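Local coordinates for protein PTS system, lactose-specific IIBC components (PDB 3NBM) that probably relays a phosphoryl group, as the IIB domain of a lactose-specific phosphotransferase system, toward lactose taken up by the IIC domain, at residues T18-A30 / Y89-V103. Numbering follows the deposited sequence.
Sequences TSAQLANAINEGA and YIHLTKSPSKALQFV
Leu22 enters as a knob among Tyr89, Leu92, Thr93 and Ala99. With CG anti to the backbone N (chi1 -177°), its two methyls part: CD1 lies 3.7 Å from Leu92 CB, while CD2 meets Tyr89 CE1 obliquely. Tyr89 OH donates to Thr18 O at 2.7 Å, tying the end of the phenol to the Thr18 backbone. The hydroxyl stands above the carbonyl plane, 53° out of it, and Gln21 N reaches the same oxygen from the opposite face, so two donors grip Thr18 O.

Where helix 96-103 crosses helix 18-30 at -93°, the axes close to 7.2 Å. Small buried residues permit this: Ala25 CB lies 3.8 Å from Ala99 CB, and Gly29, without a side chain, sets its CA against Pro96 O in a CA-H...O contact (3.6 Å). Deeper in, Ile26 CD1 presses on Val103 CG2 at 3.5 Å, the two side chains meeting at about a right angle.

The outer margin is exposed and partly water-mediated. Gln21 touches Thr93 CG2 through its CB, and a water donating to both Gln21 O and Thr93 O bridges the backbones. Extended Glu28 lays CG and its carboxylate against the Pro96 ring in van der Waals contact.

The four-stranded parallel sheet, order 2-1-3-4, is consistent with the P-loop-type fold of lactose/cellobiose IIB proteins; Thr18 rests on Cys13, beside the loop that probably forms the phosphorylation site. The contact joins the helix after strand 7-13 to the two C-terminal helices on one side of this sheet, Leu22 and Ile26 resting on Ile58, Val103 on Leu7 and Leu56.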
ATOM      1  N   THR A  18      -0.288   2.958  11.649  1.00  8.95           N
ATOM      2  CA  THR A  18       0.813   3.376  10.832  1.00  8.01           C
ATOM      3  C   THR A  18       0.476   3.321   9.327  1.00  7.78           C
ATOM      4  O   THR A  18       1.006   4.112   8.559  1.00  8.84           O
ATOM      5  CB  THR A  18       2.091   2.575  11.160  1.00 10.22           C
ATOM      6  OG1 THR A  18       3.213   3.170  10.513  1.00 12.29           O
ATOM      7  CG2 THR A  18       2.014   1.126  10.773  1.00 11.15           C
ATOM      8  N   SER A  19      -0.389   2.394   8.902  1.00  7.43           N
ATOM      9  CA  SER A  19      -0.768   2.307   7.490  1.00  6.97           C
ATOM     10  C   SER A  19      -1.364   3.618   6.958  1.00  7.19           C
ATOM     11  O   SER A  19      -1.161   3.992   5.804  1.00  7.39           O
ATOM     12  CB  SER A  19      -1.745   1.142   7.264  1.00  7.31           C
ATOM     13  OG  SER A  19      -2.832   1.191   8.143  1.00  8.26           O
ATOM     14  N   ALA A  20      -2.107   4.321   7.794  1.00  7.38           N
ATOM     15  CA  ALA A  20      -2.709   5.580   7.406  1.00  8.63           C
ATOM     16  C   ALA A  20      -1.648   6.635   7.065  1.00  8.55           C
ATOM     17  O   ALA A  20      -1.902   7.506   6.233  1.00  9.04           O
ATOM     18  CB  ALA A  20      -3.636   6.116   8.497  1.00  9.29           C
ATOM     19  N   GLN A  21      -0.481   6.575   7.713  0.50  8.59           N
ATOM     20  CA  GLN A  21       0.599   7.531   7.452  0.50  8.85           C
ATOM     21  C   GLN A  21       1.049   7.424   5.992  0.50  7.93           C
ATOM     22  O   GLN A  21       1.255   8.433   5.317  0.50  9.18           O
ATOM     23  CB  GLN A  21       1.799   7.266   8.370  0.50 10.01           C
ATOM     24  CG  GLN A  21       1.492   7.370   9.850  0.50 11.13           C
ATOM     25  CD  GLN A  21       1.849   8.728  10.410  0.50 11.26           C
ATOM     26  OE1 GLN A  21       2.021   9.677   9.648  0.50 16.91           O
ATOM     27  NE2 GLN A  21       1.939   8.838  11.734  0.50 11.84           N
ATOM     28  N   LEU A  22       1.231   6.204   5.507  1.00  7.66           N
ATOM     29  CA  LEU A  22       1.610   6.016   4.115  1.00  7.02           C
ATOM     30  C   LEU A  22       0.453   6.317   3.163  1.00  6.41           C
ATOM     31  O   LEU A  22       0.664   6.972   2.142  1.00  6.55           O
ATOM     32  CB  LEU A  22       2.226   4.642   3.857  1.00  7.56           C
ATOM     33  CG  LEU A  22       2.713   4.441   2.422  1.00  7.93           C
ATOM     34  CD1 LEU A  22       3.776   5.470   2.038  1.00  9.60           C
ATOM     35  CD2 LEU A  22       3.226   3.024   2.159  1.00  8.41           C
ATOM     36  N   ALA A  23      -0.767   5.867   3.481  1.00  6.41           N
ATOM     37  CA  ALA A  23      -1.912   6.201   2.614  1.00  6.24           C
ATOM     38  C   ALA A  23      -2.047   7.713   2.449  1.00  7.03           C
ATOM     39  O   ALA A  23      -2.290   8.202   1.338  1.00  7.28           O
ATOM     40  CB  ALA A  23      -3.209   5.575   3.152  1.00  7.29           C
ATOM     41  N   ASN A  24      -1.907   8.447   3.551  1.00  7.00           N
ATOM     42  CA  ASN A  24      -1.998   9.897   3.469  1.00  8.28           C
ATOM     43  C   ASN A  24      -0.919  10.503   2.579  1.00  7.32           C
ATOM     44  O   ASN A  24      -1.197  11.406   1.784  1.00  8.36           O
ATOM     45  CB  ASN A  24      -1.878  10.548   4.843  1.00  9.62           C
ATOM     46  CG  ASN A  24      -3.077  10.274   5.734  1.00 12.63           C
ATOM     47  OD1 ASN A  24      -4.157   9.914   5.269  1.00 15.31           O
ATOM     48  ND2 ASN A  24      -2.895  10.476   7.032  1.00 16.24           N
ATOM     49  N   ALA A  25       0.314  10.022   2.710  1.00  7.49           N
ATOM     50  CA  ALA A  25       1.420  10.524   1.895  1.00  7.72           C
ATOM     51  C   ALA A  25       1.170  10.238   0.413  1.00  7.27           C
ATOM     52  O   ALA A  25       1.400  11.104  -0.436  1.00  7.98           O
ATOM     53  CB  ALA A  25       2.765   9.938   2.382  1.00  8.48           C
ATOM     54  N   ILE A  26       0.714   9.027   0.101  1.00  6.72           N
ATOM     55  CA  ILE A  26       0.433   8.663  -1.279  1.00  6.59           C
ATOM     56  C   ILE A  26      -0.643   9.582  -1.841  1.00  6.79           C
ATOM     57  O   ILE A  26      -0.515  10.113  -2.955  1.00  7.97           O
ATOM     58  CB  ILE A  26      -0.032   7.199  -1.387  1.00  6.51           C
ATOM     59  CG1 ILE A  26       1.111   6.237  -1.048  1.00  6.98           C
ATOM     60  CG2 ILE A  26      -0.634   6.939  -2.793  1.00  7.31           C
ATOM     61  CD1 ILE A  26       0.662   4.804  -0.787  1.00  7.32           C
ATOM     62  N   ASN A  27      -1.716   9.763  -1.078  1.00  6.92           N
ATOM     63  CA  ASN A  27      -2.815  10.605  -1.527  1.00  7.95           C
ATOM     64  C   ASN A  27      -2.404  12.057  -1.712  1.00  7.96           C
ATOM     65  O   ASN A  27      -2.838  12.705  -2.661  1.00  9.36           O
ATOM     66  CB  ASN A  27      -4.018  10.517  -0.586  1.00  7.16           C
ATOM     67  CG  ASN A  27      -4.733   9.198  -0.688  1.00  7.24           C
ATOM     68  OD1 ASN A  27      -4.734   8.581  -1.753  1.00  7.46           O
ATOM     69  ND2 ASN A  27      -5.398   8.780   0.394  1.00  7.84           N
ATOM     70  N   GLU A  28      -1.580  12.583  -0.813  1.00  8.59           N
ATOM     71  CA  GLU A  28      -1.121  13.955  -0.964  1.00  9.68           C
ATOM     72  C   GLU A  28      -0.246  14.044  -2.222  1.00  9.32           C
ATOM     73  O   GLU A  28      -0.342  15.015  -2.995  1.00 10.09           O
ATOM     74  CB  GLU A  28      -0.359  14.402   0.288  1.00 11.16           C
ATOM     75  CG  GLU A  28       0.195  15.852   0.214  1.00 16.16           C
ATOM     76  CD  GLU A  28       0.862  16.376   1.520  1.00 20.81           C
ATOM     77  OE1 GLU A  28       0.821  15.695   2.584  1.00 24.53           O
ATOM     78  OE2 GLU A  28       1.405  17.516   1.460  1.00 23.41           O
ATOM     79  N   GLY A  29       0.636  13.077  -2.430  1.00  8.66           N
ATOM     80  CA  GLY A  29       1.478  13.113  -3.615  1.00  9.07           C
ATOM     81  C   GLY A  29       0.638  13.002  -4.878  1.00  8.82           C
ATOM     82  O   GLY A  29       0.844  13.724  -5.854  1.00  9.30           O
ATOM     83  N   ALA A  30      -0.332  12.096  -4.880  1.00  9.02           N
ATOM     84  CA  ALA A  30      -1.210  11.931  -6.049  1.00  9.32           C
ATOM     85  C   ALA A  30      -1.975  13.224  -6.358  1.00  9.45           C
ATOM     86  O   ALA A  30      -2.093  13.662  -7.505  1.00  9.44           O
ATOM     87  CB  ALA A  30      -2.189  10.776  -5.819  1.00  9.87           C
ATOM     88  N   TYR A  89      10.007   2.553   4.894  1.00  8.74           N
ATOM     89  CA  TYR A  89       8.622   2.932   5.060  1.00  8.15           C
ATOM     90  C   TYR A  89       8.498   4.330   5.674  1.00  7.54           C
ATOM     91  O   TYR A  89       7.723   5.176   5.212  1.00  7.92           O
ATOM     92  CB  TYR A  89       7.915   1.884   5.916  1.00  8.63           C
ATOM     93  CG  TYR A  89       6.459   2.153   6.134  1.00  8.24           C
ATOM     94  CD1 TYR A  89       5.521   1.655   5.248  1.00  8.04           C
ATOM     95  CD2 TYR A  89       5.994   2.894   7.220  1.00  8.74           C
ATOM     96  CE1 TYR A  89       4.189   1.869   5.427  1.00  8.47           C
ATOM     97  CE2 TYR A  89       4.651   3.129   7.393  1.00  9.57           C
ATOM     98  CZ  TYR A  89       3.753   2.589   6.496  1.00  8.75           C
ATOM     99  OH  TYR A  89       2.391   2.779   6.651  1.00  9.80           O
ATOM    100  N   ILE A  90       9.249   4.574   6.751  1.00  7.96           N
ATOM    101  CA  ILE A  90       9.155   5.856   7.433  1.00  8.87           C
ATOM    102  C   ILE A  90       9.581   6.988   6.493  1.00  9.35           C
ATOM    103  O   ILE A  90       8.933   8.023   6.444  1.00 10.11           O
ATOM    104  CB  ILE A  90       9.926   5.842   8.776  1.00  9.56           C
ATOM    105  CG1 ILE A  90       9.222   4.888   9.756  1.00 10.84           C
ATOM    106  CG2 ILE A  90      10.065   7.266   9.325  1.00 11.28           C
ATOM    107  CD1 ILE A  90       7.787   5.247  10.149  1.00 11.95           C
ATOM    108  N   HIS A  91      10.625   6.782   5.706  1.00  9.70           N
ATOM    109  CA  HIS A  91      10.996   7.793   4.718  0.50 10.77           C
ATOM    110  C   HIS A  91       9.875   8.101   3.745  1.00 11.02           C
ATOM    111  O   HIS A  91       9.612   9.248   3.427  1.00 12.49           O
ATOM    112  CB  HIS A  91      12.251   7.396   3.933  0.50 11.97           C
ATOM    113  CG  HIS A  91      13.512   7.583   4.702  0.50 15.10           C
ATOM    114  ND1 HIS A  91      14.577   6.710   4.627  0.50 18.23           N
ATOM    115  CD2 HIS A  91      13.869   8.538   5.589  0.50 17.69           C
ATOM    116  CE1 HIS A  91      15.542   7.132   5.425  0.50 17.56           C
ATOM    117  NE2 HIS A  91      15.135   8.236   6.021  0.50 19.36           N
ATOM    118  N   LEU A  92       9.185   7.080   3.264  1.00 10.27           N
ATOM    119  CA  LEU A  92       8.030   7.334   2.405  1.00 10.07           C
ATOM    120  C   LEU A  92       6.910   8.122   3.076  1.00 10.00           C
ATOM    121  O   LEU A  92       6.287   8.969   2.433  1.00 10.35           O
ATOM    122  CB  LEU A  92       7.433   6.018   1.870  1.00 10.01           C
ATOM    123  CG  LEU A  92       8.316   5.108   0.993  1.00 10.74           C
ATOM    124  CD1 LEU A  92       7.609   3.804   0.739  1.00 13.62           C
ATOM    125  CD2 LEU A  92       8.724   5.763  -0.305  1.00 12.19           C
ATOM    126  N   THR A  93       6.658   7.870   4.357  1.00  9.87           N
ATOM    127  CA  THR A  93       5.578   8.578   5.039  1.00 10.84           C
ATOM    128  C   THR A  93       5.828  10.077   5.145  1.00 11.56           C
ATOM    129  O   THR A  93       4.883  10.851   5.297  1.00 13.15           O
ATOM    130  CB  THR A  93       5.316   8.035   6.463  1.00 10.53           C
ATOM    131  OG1 THR A  93       6.426   8.294   7.350  1.00 11.83           O
ATOM    132  CG2 THR A  93       4.985   6.551   6.431  1.00 11.43           C
ATOM    133  N   LYS A  94       7.100  10.471   5.064  1.00 11.57           N
ATOM    134  CA  LYS A  94       7.512  11.862   5.183  1.00 12.47           C
ATOM    135  C   LYS A  94       7.640  12.583   3.860  1.00 11.19           C
ATOM    136  O   LYS A  94       7.950  13.758   3.850  1.00 12.58           O
ATOM    137  CB  LYS A  94       8.820  11.940   5.971  1.00 13.84           C
ATOM    138  CG  LYS A  94       8.634  11.546   7.429  1.00 18.62           C
ATOM    139  CD  LYS A  94       7.646  12.470   8.163  1.00 23.64           C
ATOM    140  CE  LYS A  94       6.193  11.971   8.192  1.00 27.12           C
ATOM    141  NZ  LYS A  94       5.481  12.427   9.424  1.00 28.89           N
ATOM    142  N   SER A  95       7.395  11.898   2.748  1.00 10.01           N
ATOM    143  CA  SER A  95       7.568  12.500   1.437  1.00  9.84           C
ATOM    144  C   SER A  95       6.478  12.083   0.476  1.00 10.06           C
ATOM    145  O   SER A  95       6.561  10.993  -0.101  1.00  9.79           O
ATOM    146  CB  SER A  95       8.928  12.142   0.843  1.00 11.51           C
ATOM    147  OG  SER A  95       9.031  12.653  -0.492  1.00 12.62           O
ATOM    148  N   PRO A  96       5.484  12.959   0.274  1.00  9.50           N
ATOM    149  CA  PRO A  96       4.456  12.629  -0.706  1.00  9.61           C
ATOM    150  C   PRO A  96       4.998  12.282  -2.090  1.00  8.71           C
ATOM    151  O   PRO A  96       4.490  11.367  -2.761  1.00  8.61           O
ATOM    152  CB  PRO A  96       3.560  13.866  -0.716  1.00 10.53           C
ATOM    153  CG  PRO A  96       3.716  14.416   0.717  1.00 10.83           C
ATOM    154  CD  PRO A  96       5.154  14.183   1.041  1.00 10.30           C
ATOM    155  N   SER A  97       6.010  13.007  -2.551  1.00  8.86           N
ATOM    156  CA  SER A  97       6.563  12.726  -3.878  1.00  9.38           C
ATOM    157  C   SER A  97       7.197  11.329  -3.921  1.00  8.42           C
ATOM    158  O   SER A  97       6.998  10.588  -4.887  1.00  9.06           O
ATOM    159  CB  SER A  97       7.589  13.806  -4.290  1.00  9.80           C
ATOM    160  OG  SER A  97       7.012  15.096  -4.363  1.00 11.95           O
ATOM    161  N   LYS A  98       7.978  10.967  -2.900  1.00  8.61           N
ATOM    162  CA  LYS A  98       8.574   9.639  -2.877  1.00  9.09           C
ATOM    163  C   LYS A  98       7.521   8.555  -2.700  1.00  8.41           C
ATOM    164  O   LYS A  98       7.650   7.474  -3.296  1.00  8.47           O
ATOM    165  CB  LYS A  98       9.641   9.519  -1.772  1.00 10.00           C
ATOM    166  CG  LYS A  98      10.873  10.380  -2.056  1.00 14.42           C
ATOM    167  CD  LYS A  98      11.873  10.374  -0.892  1.00 20.01           C
ATOM    168  CE  LYS A  98      12.821  11.588  -0.963  1.00 24.73           C
ATOM    169  NZ  LYS A  98      12.147  12.926  -0.679  1.00 25.41           N
ATOM    170  N   ALA A  99       6.494   8.815  -1.894  1.00  8.24           N
ATOM    171  CA  ALA A  99       5.416   7.826  -1.679  1.00  7.86           C
ATOM    172  C   ALA A  99       4.698   7.537  -3.003  1.00  8.01           C
ATOM    173  O   ALA A  99       4.453   6.381  -3.327  1.00  8.25           O
ATOM    174  CB  ALA A  99       4.461   8.314  -0.590  1.00  8.38           C
ATOM    175  N   LEU A 100       4.381   8.581  -3.766  1.00  8.31           N
ATOM    176  CA  LEU A 100       3.712   8.397  -5.050  1.00  8.34           C
ATOM    177  C   LEU A 100       4.617   7.639  -6.025  1.00  8.34           C
ATOM    178  O   LEU A 100       4.192   6.729  -6.731  1.00  8.40           O
ATOM    179  CB  LEU A 100       3.334   9.758  -5.644  1.00  9.21           C
ATOM    180  CG  LEU A 100       2.652   9.661  -7.004  1.00 10.65           C
ATOM    181  CD1 LEU A 100       1.265   8.973  -6.878  1.00 11.89           C
ATOM    182  CD2 LEU A 100       2.515  11.028  -7.629  1.00 12.32           C
ATOM    183  N   GLN A 101       5.884   8.043  -6.089  1.00  8.36           N
ATOM    184  CA  GLN A 101       6.827   7.355  -6.970  1.00  9.43           C
ATOM    185  C   GLN A 101       6.960   5.868  -6.622  1.00  9.14           C
ATOM    186  O   GLN A 101       6.998   5.029  -7.501  1.00 10.06           O
ATOM    187  CB  GLN A 101       8.173   8.042  -6.915  1.00 11.02           C
ATOM    188  CG  GLN A 101       9.191   7.470  -7.801  1.00 15.89           C
ATOM    189  CD  GLN A 101      10.533   8.093  -7.520  1.00 20.43           C
ATOM    190  OE1 GLN A 101      11.090   7.990  -6.389  1.00 25.13           O
ATOM    191  NE2 GLN A 101      11.073   8.756  -8.532  1.00 20.41           N
ATOM    192  N   PHE A 102       6.978   5.561  -5.338  1.00  9.12           N
ATOM    193  CA  PHE A 102       7.036   4.187  -4.879  1.00  8.53           C
ATOM    194  C   PHE A 102       5.841   3.377  -5.401  1.00  8.76           C
ATOM    195  O   PHE A 102       6.001   2.263  -5.873  1.00  9.42           O
ATOM    196  CB  PHE A 102       7.077   4.164  -3.349  1.00  8.44           C
ATOM    197  CG  PHE A 102       7.115   2.787  -2.754  1.00  8.40           C
ATOM    198  CD1 PHE A 102       8.325   2.153  -2.510  1.00 10.81           C
ATOM    199  CD2 PHE A 102       5.948   2.139  -2.398  1.00 10.01           C
ATOM    200  CE1 PHE A 102       8.348   0.893  -1.939  1.00 11.52           C
ATOM    201  CE2 PHE A 102       5.996   0.889  -1.830  1.00 11.01           C
ATOM    202  CZ  PHE A 102       7.196   0.288  -1.591  1.00 11.96           C
ATOM    203  N   VAL A 103       4.641   3.942  -5.288  1.00  7.99           N
ATOM    204  CA  VAL A 103       3.445   3.262  -5.783  1.00  8.16           C
ATOM    205  C   VAL A 103       3.584   2.956  -7.275  1.00  9.22           C
ATOM    206  O   VAL A 103       3.419   1.819  -7.720  1.00  9.64           O
ATOM    207  CB  VAL A 103       2.181   4.098  -5.502  1.00  8.07           C
ATOM    208  CG1 VAL A 103       1.007   3.614  -6.369  1.00  9.98           C
ATOM    209  CG2 VAL A 103       1.849   4.081  -4.009  1.00  8.26           C
TER
HETATM  210  O   HOH W   1       2.137  10.872   6.271  1.00 28.64           O